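Long-range contact in ABC transporter (Caldanaerobius, PDB 4G68), which probably serves as the extracellular solute-binding component of an ABC transporter, capturing sugars released from xylan for uptake by this thermophilic bacterium: residues I145-L157 and L346-W360. Sequence-based numbering, arbitrary orientation.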
ATOM      1  N   ILE C 145      -2.428 -22.332  -3.425  1.00 25.68           N
ATOM      2  CA  ILE C 145      -3.044 -21.024  -3.357  1.00 27.11           C
ATOM      3  C   ILE C 145      -3.828 -20.931  -2.047  1.00 27.42           C
ATOM      4  O   ILE C 145      -4.616 -21.849  -1.716  1.00 26.15           O
ATOM      5  CB  ILE C 145      -4.069 -20.794  -4.478  1.00 28.96           C
ATOM      6  CG1 ILE C 145      -3.466 -21.051  -5.863  1.00 32.21           C
ATOM      7  CG2 ILE C 145      -4.749 -19.419  -4.314  1.00 27.00           C
ATOM      8  CD1 ILE C 145      -2.725 -19.914  -6.438  1.00 30.55           C
ATOM      9  N   TYR C 146      -3.653 -19.806  -1.346  1.00 25.94           N
ATOM     10  CA  TYR C 146      -4.345 -19.541  -0.064  1.00 23.51           C
ATOM     11  C   TYR C 146      -5.223 -18.266   0.041  1.00 22.06           C
ATOM     12  O   TYR C 146      -5.678 -17.920   1.152  1.00 21.61           O
ATOM     13  CB  TYR C 146      -3.317 -19.497   1.096  1.00 22.65           C
ATOM     14  CG  TYR C 146      -2.766 -20.858   1.403  1.00 21.70           C
ATOM     15  CD1 TYR C 146      -3.453 -21.724   2.259  1.00 22.00           C
ATOM     16  CD2 TYR C 146      -1.608 -21.308   0.785  1.00 21.76           C
ATOM     17  CE1 TYR C 146      -2.960 -22.988   2.517  1.00 22.22           C
ATOM     18  CE2 TYR C 146      -1.098 -22.562   1.042  1.00 22.87           C
ATOM     19  CZ  TYR C 146      -1.766 -23.395   1.915  1.00 23.65           C
ATOM     20  OH  TYR C 146      -1.276 -24.663   2.196  1.00 26.92           O
ATOM     21  N   GLY C 147      -5.499 -17.601  -1.080  1.00 21.56           N
ATOM     22  CA  GLY C 147      -6.265 -16.368  -1.040  1.00 21.35           C
ATOM     23  C   GLY C 147      -6.777 -16.008  -2.433  1.00 23.87           C
ATOM     24  O   GLY C 147      -6.268 -16.518  -3.426  1.00 20.07           O
ATOM     25  N   ILE C 148      -7.794 -15.150  -2.473  1.00 23.69           N
ATOM     26  CA  ILE C 148      -8.342 -14.617  -3.720  1.00 22.37           C
ATOM     27  C   ILE C 148      -7.834 -13.158  -3.784  1.00 21.64           C
ATOM     28  O   ILE C 148      -8.244 -12.333  -2.975  1.00 20.62           O
ATOM     29  CB  ILE C 148      -9.918 -14.639  -3.702  1.00 23.20           C
ATOM     30  CG1 ILE C 148     -10.488 -16.087  -3.557  1.00 20.97           C
ATOM     31  CG2 ILE C 148     -10.498 -13.939  -4.916  1.00 20.92           C
ATOM     32  CD1 ILE C 148      -9.901 -17.141  -4.491  1.00 21.80           C
ATOM     33  N   PRO C 149      -6.932 -12.836  -4.737  1.00 21.96           N
ATOM     34  CA  PRO C 149      -6.408 -11.471  -4.811  1.00 24.47           C
ATOM     35  C   PRO C 149      -7.533 -10.523  -5.209  1.00 25.05           C
ATOM     36  O   PRO C 149      -8.502 -10.965  -5.885  1.00 27.21           O
ATOM     37  CB  PRO C 149      -5.316 -11.562  -5.911  1.00 22.94           C
ATOM     38  CG  PRO C 149      -5.080 -13.022  -6.088  1.00 23.52           C
ATOM     39  CD  PRO C 149      -6.400 -13.669  -5.816  1.00 23.33           C
ATOM     40  N   PHE C 150      -7.451  -9.249  -4.797  1.00 23.63           N
ATOM     41  CA  PHE C 150      -8.444  -8.274  -5.302  1.00 22.67           C
ATOM     42  C   PHE C 150      -7.864  -6.915  -5.724  1.00 24.45           C
ATOM     43  O   PHE C 150      -8.468  -6.228  -6.541  1.00 21.69           O
ATOM     44  CB  PHE C 150      -9.608  -8.090  -4.341  1.00 20.92           C
ATOM     45  CG  PHE C 150      -9.281  -7.243  -3.129  1.00 23.98           C
ATOM     46  CD1 PHE C 150      -9.460  -5.858  -3.157  1.00 25.52           C
ATOM     47  CD2 PHE C 150      -8.828  -7.841  -1.944  1.00 23.19           C
ATOM     48  CE1 PHE C 150      -9.132  -5.064  -2.048  1.00 27.16           C
ATOM     49  CE2 PHE C 150      -8.542  -7.060  -0.818  1.00 24.47           C
ATOM     50  CZ  PHE C 150      -8.691  -5.672  -0.876  1.00 26.83           C
ATOM     51  N   ASP C 151      -6.709  -6.541  -5.177  1.00 24.83           N
ATOM     52  CA  ASP C 151      -6.064  -5.298  -5.617  1.00 25.97           C
ATOM     53  C   ASP C 151      -4.529  -5.268  -5.594  1.00 25.58           C
ATOM     54  O   ASP C 151      -3.875  -6.170  -5.078  1.00 22.24           O
ATOM     55  CB  ASP C 151      -6.754  -4.038  -5.007  1.00 29.01           C
ATOM     56  CG  ASP C 151      -6.339  -3.709  -3.547  1.00 32.54           C
ATOM     57  OD1 ASP C 151      -5.346  -4.228  -3.021  1.00 37.60           O
ATOM     58  OD2 ASP C 151      -7.020  -2.834  -2.939  1.00 32.31           O
ATOM     59  N   GLN C 152      -3.969  -4.268  -6.253  1.00 24.25           N
ATOM     60  CA  GLN C 152      -2.553  -4.154  -6.378  1.00 22.95           C
ATOM     61  C   GLN C 152      -2.179  -2.781  -5.936  1.00 22.68           C
ATOM     62  O   GLN C 152      -2.948  -1.850  -6.099  1.00 23.09           O
ATOM     63  CB  GLN C 152      -2.010  -4.429  -7.786  1.00 27.60           C
ATOM     64  CG  GLN C 152      -2.936  -4.255  -8.961  1.00 27.15           C
ATOM     65  CD  GLN C 152      -2.241  -4.553 -10.305  1.00 27.85           C
ATOM     66  OE1 GLN C 152      -1.157  -4.017 -10.614  1.00 23.27           O
ATOM     67  NE2 GLN C 152      -2.867  -5.435 -11.105  1.00 23.49           N
ATOM     68  N   GLN C 153      -0.999  -2.675  -5.323  1.00 19.55           N
ATOM     69  CA  GLN C 153      -0.492  -1.358  -4.919  1.00 18.41           C
ATOM     70  C   GLN C 153       0.614  -0.886  -5.851  1.00 21.13           C
ATOM     71  O   GLN C 153       1.248  -1.697  -6.596  1.00 20.21           O
ATOM     72  CB  GLN C 153       0.076  -1.443  -3.450  1.00 18.66           C
ATOM     73  CG  GLN C 153      -0.997  -1.872  -2.366  1.00 17.27           C
ATOM     74  CD  GLN C 153      -0.458  -1.935  -0.903  1.00 17.19           C
ATOM     75  OE1 GLN C 153       0.716  -1.747  -0.655  1.00 20.81           O
ATOM     76  NE2 GLN C 153      -1.318  -2.236   0.050  1.00 15.80           N
ATOM     77  N   ALA C 154       0.866   0.431  -5.814  1.00 20.63           N
ATOM     78  CA  ALA C 154       1.964   1.016  -6.553  1.00 20.10           C
ATOM     79  C   ALA C 154       2.320   2.299  -5.814  1.00 18.82           C
ATOM     80  O   ALA C 154       1.420   2.965  -5.258  1.00 20.58           O
ATOM     81  CB  ALA C 154       1.517   1.309  -7.990  1.00 17.85           C
ATOM     82  N   SER C 155       3.613   2.624  -5.798  1.00 17.29           N
ATOM     83  CA  SER C 155       4.063   3.908  -5.161  1.00 19.79           C
ATOM     84  C   SER C 155       3.767   5.108  -6.044  1.00 19.01           C
ATOM     85  O   SER C 155       4.102   5.078  -7.253  1.00 20.96           O
ATOM     86  CB  SER C 155       5.563   3.870  -4.823  1.00 19.15           C
ATOM     87  OG  SER C 155       6.351   3.298  -5.902  1.00 18.56           O
ATOM     88  N   VAL C 156       3.292   6.210  -5.444  1.00 16.79           N
ATOM     89  CA  VAL C 156       2.941   7.376  -6.255  1.00 19.48           C
ATOM     90  C   VAL C 156       3.431   8.644  -5.575  1.00 21.65           C
ATOM     91  O   VAL C 156       3.223   8.780  -4.376  1.00 18.91           O
ATOM     92  CB  VAL C 156       1.410   7.523  -6.374  1.00 17.37           C
ATOM     93  CG1 VAL C 156       1.012   8.773  -7.180  1.00 19.75           C
ATOM     94  CG2 VAL C 156       0.812   6.272  -7.016  1.00 19.09           C
ATOM     95  N   LEU C 157       4.029   9.576  -6.368  1.00 19.51           N
ATOM     96  CA  LEU C 157       4.215  10.957  -5.931  1.00 18.59           C
ATOM     97  C   LEU C 157       3.006  11.749  -6.435  1.00 18.80           C
ATOM     98  O   LEU C 157       2.770  11.874  -7.652  1.00 19.33           O
ATOM     99  CB  LEU C 157       5.580  11.540  -6.408  1.00 18.02           C
ATOM    100  CG  LEU C 157       5.929  13.027  -6.111  1.00 17.26           C
ATOM    101  CD1 LEU C 157       5.894  13.385  -4.627  1.00 19.46           C
ATOM    102  CD2 LEU C 157       7.273  13.377  -6.734  1.00 17.90           C
ATOM    103  N   LEU C 346     -14.855  -5.662  -4.888  1.00 21.52           N
ATOM    104  CA  LEU C 346     -13.881  -4.745  -4.299  1.00 23.09           C
ATOM    105  C   LEU C 346     -12.917  -4.236  -5.358  1.00 22.57           C
ATOM    106  O   LEU C 346     -12.616  -3.035  -5.357  1.00 23.15           O
ATOM    107  CB  LEU C 346     -13.097  -5.420  -3.160  1.00 24.37           C
ATOM    108  CG  LEU C 346     -13.838  -5.674  -1.815  1.00 22.98           C
ATOM    109  CD1 LEU C 346     -12.874  -6.316  -0.819  1.00 22.10           C
ATOM    110  CD2 LEU C 346     -14.331  -4.374  -1.226  1.00 23.92           C
ATOM    111  N   SER C 347     -12.448  -5.148  -6.241  1.00 20.33           N
ATOM    112  CA  SER C 347     -11.516  -4.780  -7.329  1.00 22.15           C
ATOM    113  C   SER C 347     -12.151  -3.701  -8.252  1.00 22.04           C
ATOM    114  O   SER C 347     -11.506  -2.692  -8.593  1.00 23.61           O
ATOM    115  CB  SER C 347     -11.141  -6.022  -8.135  1.00 23.81           C
ATOM    116  OG  SER C 347     -10.232  -5.701  -9.223  1.00 22.57           O
ATOM    117  N   ASP C 348     -13.404  -3.928  -8.688  1.00 20.83           N
ATOM    118  CA  ASP C 348     -14.107  -2.936  -9.549  1.00 19.60           C
ATOM    119  C   ASP C 348     -14.394  -1.614  -8.790  1.00 22.40           C
ATOM    120  O   ASP C 348     -14.263  -0.511  -9.350  1.00 22.47           O
ATOM    121  CB  ASP C 348     -15.460  -3.482  -9.974  1.00 20.60           C
ATOM    122  CG  ASP C 348     -15.383  -4.548 -11.031  1.00 22.56           C
ATOM    123  OD1 ASP C 348     -14.271  -4.963 -11.440  1.00 19.97           O
ATOM    124  OD2 ASP C 348     -16.516  -4.937 -11.490  1.00 22.73           O
ATOM    125  N   MET C 349     -14.784  -1.727  -7.520  1.00 22.17           N
ATOM    126  CA  MET C 349     -14.996  -0.557  -6.674  1.00 23.58           C
ATOM    127  C   MET C 349     -13.685   0.262  -6.650  1.00 22.95           C
ATOM    128  O   MET C 349     -13.711   1.449  -6.910  1.00 25.42           O
ATOM    129  CB  MET C 349     -15.357  -0.991  -5.236  1.00 23.11           C
ATOM    130  CG  MET C 349     -15.505   0.173  -4.254  1.00 25.42           C
ATOM    131  SD  MET C 349     -15.503  -0.276  -2.510  1.00 18.99           S
ATOM    132  CE  MET C 349     -13.747  -0.483  -2.165  1.00 24.82           C
ATOM    133  N   ASP C 350     -12.560  -0.406  -6.354  1.00 21.89           N
ATOM    134  CA  ASP C 350     -11.211   0.225  -6.195  1.00 21.98           C
ATOM    135  C   ASP C 350     -10.873   1.035  -7.433  1.00 24.56           C
ATOM    136  O   ASP C 350     -10.468   2.212  -7.355  1.00 25.13           O
ATOM    137  CB  ASP C 350     -10.121  -0.872  -6.065  1.00 22.91           C
ATOM    138  CG  ASP C 350      -9.887  -1.346  -4.650  1.00 26.13           C
ATOM    139  OD1 ASP C 350     -10.457  -0.742  -3.696  1.00 24.88           O
ATOM    140  OD2 ASP C 350      -9.103  -2.354  -4.493  1.00 24.36           O
ATOM    141  N   TYR C 351     -11.032   0.381  -8.580  1.00 24.05           N
ATOM    142  CA  TYR C 351     -10.831   0.997  -9.898  1.00 26.72           C
ATOM    143  C   TYR C 351     -11.677   2.274 -10.114  1.00 27.90           C
ATOM    144  O   TYR C 351     -11.145   3.311 -10.573  1.00 28.56           O
ATOM    145  CB  TYR C 351     -11.132  -0.033 -10.984  1.00 30.41           C
ATOM    146  CG  TYR C 351     -10.748   0.376 -12.403  1.00 31.67           C
ATOM    147  CD1 TYR C 351      -9.538   1.036 -12.655  1.00 35.38           C
ATOM    148  CD2 TYR C 351     -11.576   0.076 -13.476  1.00 35.95           C
ATOM    149  CE1 TYR C 351      -9.175   1.411 -13.937  1.00 37.60           C
ATOM    150  CE2 TYR C 351     -11.222   0.432 -14.781  1.00 37.03           C
ATOM    151  CZ  TYR C 351     -10.023   1.093 -15.000  1.00 38.80           C
ATOM    152  OH  TYR C 351      -9.671   1.444 -16.280  1.00 40.39           O
ATOM    153  N   LEU C 352     -12.957   2.212  -9.739  1.00 24.38           N
ATOM    154  CA  LEU C 352     -13.880   3.321  -9.950  1.00 26.10           C
ATOM    155  C   LEU C 352     -13.624   4.509  -9.026  1.00 27.91           C
ATOM    156  O   LEU C 352     -13.693   5.657  -9.460  1.00 28.47           O
ATOM    157  CB  LEU C 352     -15.320   2.839  -9.779  1.00 29.62           C
ATOM    158  CG  LEU C 352     -15.832   2.017 -10.970  1.00 30.24           C
ATOM    159  CD1 LEU C 352     -17.094   1.241 -10.609  1.00 31.50           C
ATOM    160  CD2 LEU C 352     -16.096   2.984 -12.126  1.00 29.02           C
ATOM    161  N   ILE C 353     -13.307   4.220  -7.768  1.00 24.78           N
ATOM    162  CA  ILE C 353     -13.109   5.232  -6.755  1.00 23.98           C
ATOM    163  C   ILE C 353     -11.641   5.524  -6.355  1.00 24.33           C
ATOM    164  O   ILE C 353     -11.407   6.412  -5.522  1.00 27.38           O
ATOM    165  CB  ILE C 353     -14.035   5.002  -5.540  1.00 25.69           C
ATOM    166  CG1 ILE C 353     -13.482   3.902  -4.622  1.00 26.68           C
ATOM    167  CG2 ILE C 353     -15.464   4.666  -6.013  1.00 23.39           C
ATOM    168  CD1 ILE C 353     -14.314   3.698  -3.358  1.00 27.32           C
ATOM    169  N   ALA C 354     -10.682   4.792  -6.929  1.00 20.06           N
ATOM    170  CA  ALA C 354      -9.236   5.017  -6.714  1.00 20.75           C
ATOM    171  C   ALA C 354      -8.713   4.688  -5.288  1.00 20.26           C
ATOM    172  O   ALA C 354      -7.675   5.182  -4.853  1.00 19.53           O
ATOM    173  CB  ALA C 354      -8.791   6.418  -7.208  1.00 17.40           C
ATOM    174  N   THR C 355      -9.439   3.811  -4.602  1.00 21.97           N
ATOM    175  CA  THR C 355      -8.980   3.237  -3.328  1.00 23.19           C
ATOM    176  C   THR C 355      -7.985   2.104  -3.549  1.00 23.59           C
ATOM    177  O   THR C 355      -7.296   1.675  -2.608  1.00 20.46           O
ATOM    178  CB  THR C 355     -10.140   2.645  -2.469  1.00 23.82           C
ATOM    179  OG1 THR C 355     -10.954   1.751  -3.265  1.00 22.92           O
ATOM    180  CG2 THR C 355     -10.958   3.729  -1.821  1.00 22.88           C
ATOM    181  N   GLY C 356      -7.939   1.590  -4.779  1.00 22.84           N
ATOM    182  CA  GLY C 356      -6.906   0.627  -5.150  1.00 23.84           C
ATOM    183  C   GLY C 356      -6.660   0.513  -6.647  1.00 23.21           C
ATOM    184  O   GLY C 356      -7.283   1.236  -7.435  1.00 19.10           O
ATOM    185  N   LEU C 357      -5.708  -0.341  -7.017  1.00 22.19           N
ATOM    186  CA  LEU C 357      -5.541  -0.760  -8.411  1.00 22.62           C
ATOM    187  C   LEU C 357      -6.144  -2.175  -8.591  1.00 22.19           C
ATOM    188  O   LEU C 357      -5.817  -3.083  -7.794  1.00 22.97           O
ATOM    189  CB  LEU C 357      -4.072  -0.749  -8.776  1.00 21.36           C
ATOM    190  CG  LEU C 357      -3.491   0.662  -8.877  1.00 24.99           C
ATOM    191  CD1 LEU C 357      -1.983   0.610  -8.663  1.00 25.06           C
ATOM    192  CD2 LEU C 357      -3.895   1.347 -10.206  1.00 26.63           C
ATOM    193  N   PRO C 358      -7.029  -2.368  -9.611  1.00 22.53           N
ATOM    194  CA  PRO C 358      -7.800  -3.615  -9.692  1.00 19.85           C
ATOM    195  C   PRO C 358      -6.921  -4.819  -9.988  1.00 21.06           C
ATOM    196  O   PRO C 358      -5.969  -4.731 -10.818  1.00 21.82           O
ATOM    197  CB  PRO C 358      -8.762  -3.360 -10.877  1.00 21.67           C
ATOM    198  CG  PRO C 358      -8.092  -2.308 -11.734  1.00 20.66           C
ATOM    199  CD  PRO C 358      -7.429  -1.410 -10.686  1.00 22.53           C
ATOM    200  N   ALA C 359      -7.196  -5.941  -9.322  1.00 21.01           N
ATOM    201  CA  ALA C 359      -6.537  -7.209  -9.685  1.00 20.68           C
ATOM    202  C   ALA C 359      -7.352  -8.011 -10.666  1.00 22.57           C
ATOM    203  O   ALA C 359      -6.795  -8.878 -11.391  1.00 22.39           O
ATOM    204  CB  ALA C 359      -6.212  -8.090  -8.473  1.00 20.81           C
ATOM    205  N   TRP C 360      -8.659  -7.753 -10.683  1.00 21.03           N
ATOM    206  CA  TRP C 360      -9.554  -8.488 -11.581  1.00 23.35           C
ATOM    207  C   TRP C 360      -9.664  -7.715 -12.852  1.00 25.44           C
ATOM    208  O   TRP C 360      -9.440  -6.494 -12.846  1.00 23.80           O
ATOM    209  CB  TRP C 360     -10.937  -8.603 -10.987  1.00 24.87           C
ATOM    210  CG  TRP C 360     -10.984  -9.561  -9.826  1.00 25.53           C
ATOM    211  CD1 TRP C 360     -10.295  -9.458  -8.603  1.00 22.08           C
ATOM    212  CD2 TRP C 360     -11.699 -10.841  -9.767  1.00 25.09           C
ATOM    213  NE1 TRP C 360     -10.578 -10.539  -7.790  1.00 22.65           N
ATOM    214  CE2 TRP C 360     -11.387 -11.427  -8.446  1.00 23.99           C
ATOM    215  CE3 TRP C 360     -12.520 -11.570 -10.664  1.00 23.68           C
ATOM    216  CZ2 TRP C 360     -11.932 -12.643  -8.036  1.00 23.95           C
ATOM    217  CZ3 TRP C 360     -13.045 -12.793 -10.229  1.00 22.27           C
ATOM    218  CH2 TRP C 360     -12.765 -13.315  -8.944  1.00 20.66           C
TER
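Phe150 lays one face of its ring over Leu346, whose CD1 sits almost on the ring normal, 4.1 Å from the centroid, in a CH-pi contact. With CG held between the backbone N and the carbonyl carbon (chi1 76°), the ring also turns an edge to the Asp350 carboxylate, Phe150 CE1 lying 3.7 Å from Asp350 OD2. Asp350 OD2 also lies only 2.6 Å from Asp151 OD2. At that spacing one of the two buried acids is probably protonated and donates to the other, and Asp350 OD1 accepts a hydrogen bond from Thr355 OG1. Helix 332-353 thus lies against the long strand 144-160 of the solute-binding protein fold; the chain leaves the helix at Ala354, whose phi is positive, and comes back to add the short strand 357-358 antiparallel to it. Gln152 and Leu357 form the hydrogen-bonded pair, with Gln152 N to Leu357 O at 2.7 Å the shorter of its two bonds. On the sheet face they share, Leu357 CD1 reaches Ala154 CB, while Gln152 NE2 makes a weak hydrogen bond to Pro358 O. At Phe150 and Asp151 the long strand forms a classic beta bulge opposite Gly321 of strand 317-325. The carbonyl of Phe150 accepts a hydrogen bond from Ala359 N, which comes from well above the carbonyl plane, and Ser347 OG, swung directly away from its backbone N (chi1 180°), takes a nearly straight bond from Trp360 N. Nearer the start of the long strand, Trp360 NE1 donates to Pro149 O at 2.8 Å, in the carbonyl plane but tilted from the indole plane, and the indole edge meets Ile148, Trp360 CZ2 lying 3.7 Å from Ile148 CG2.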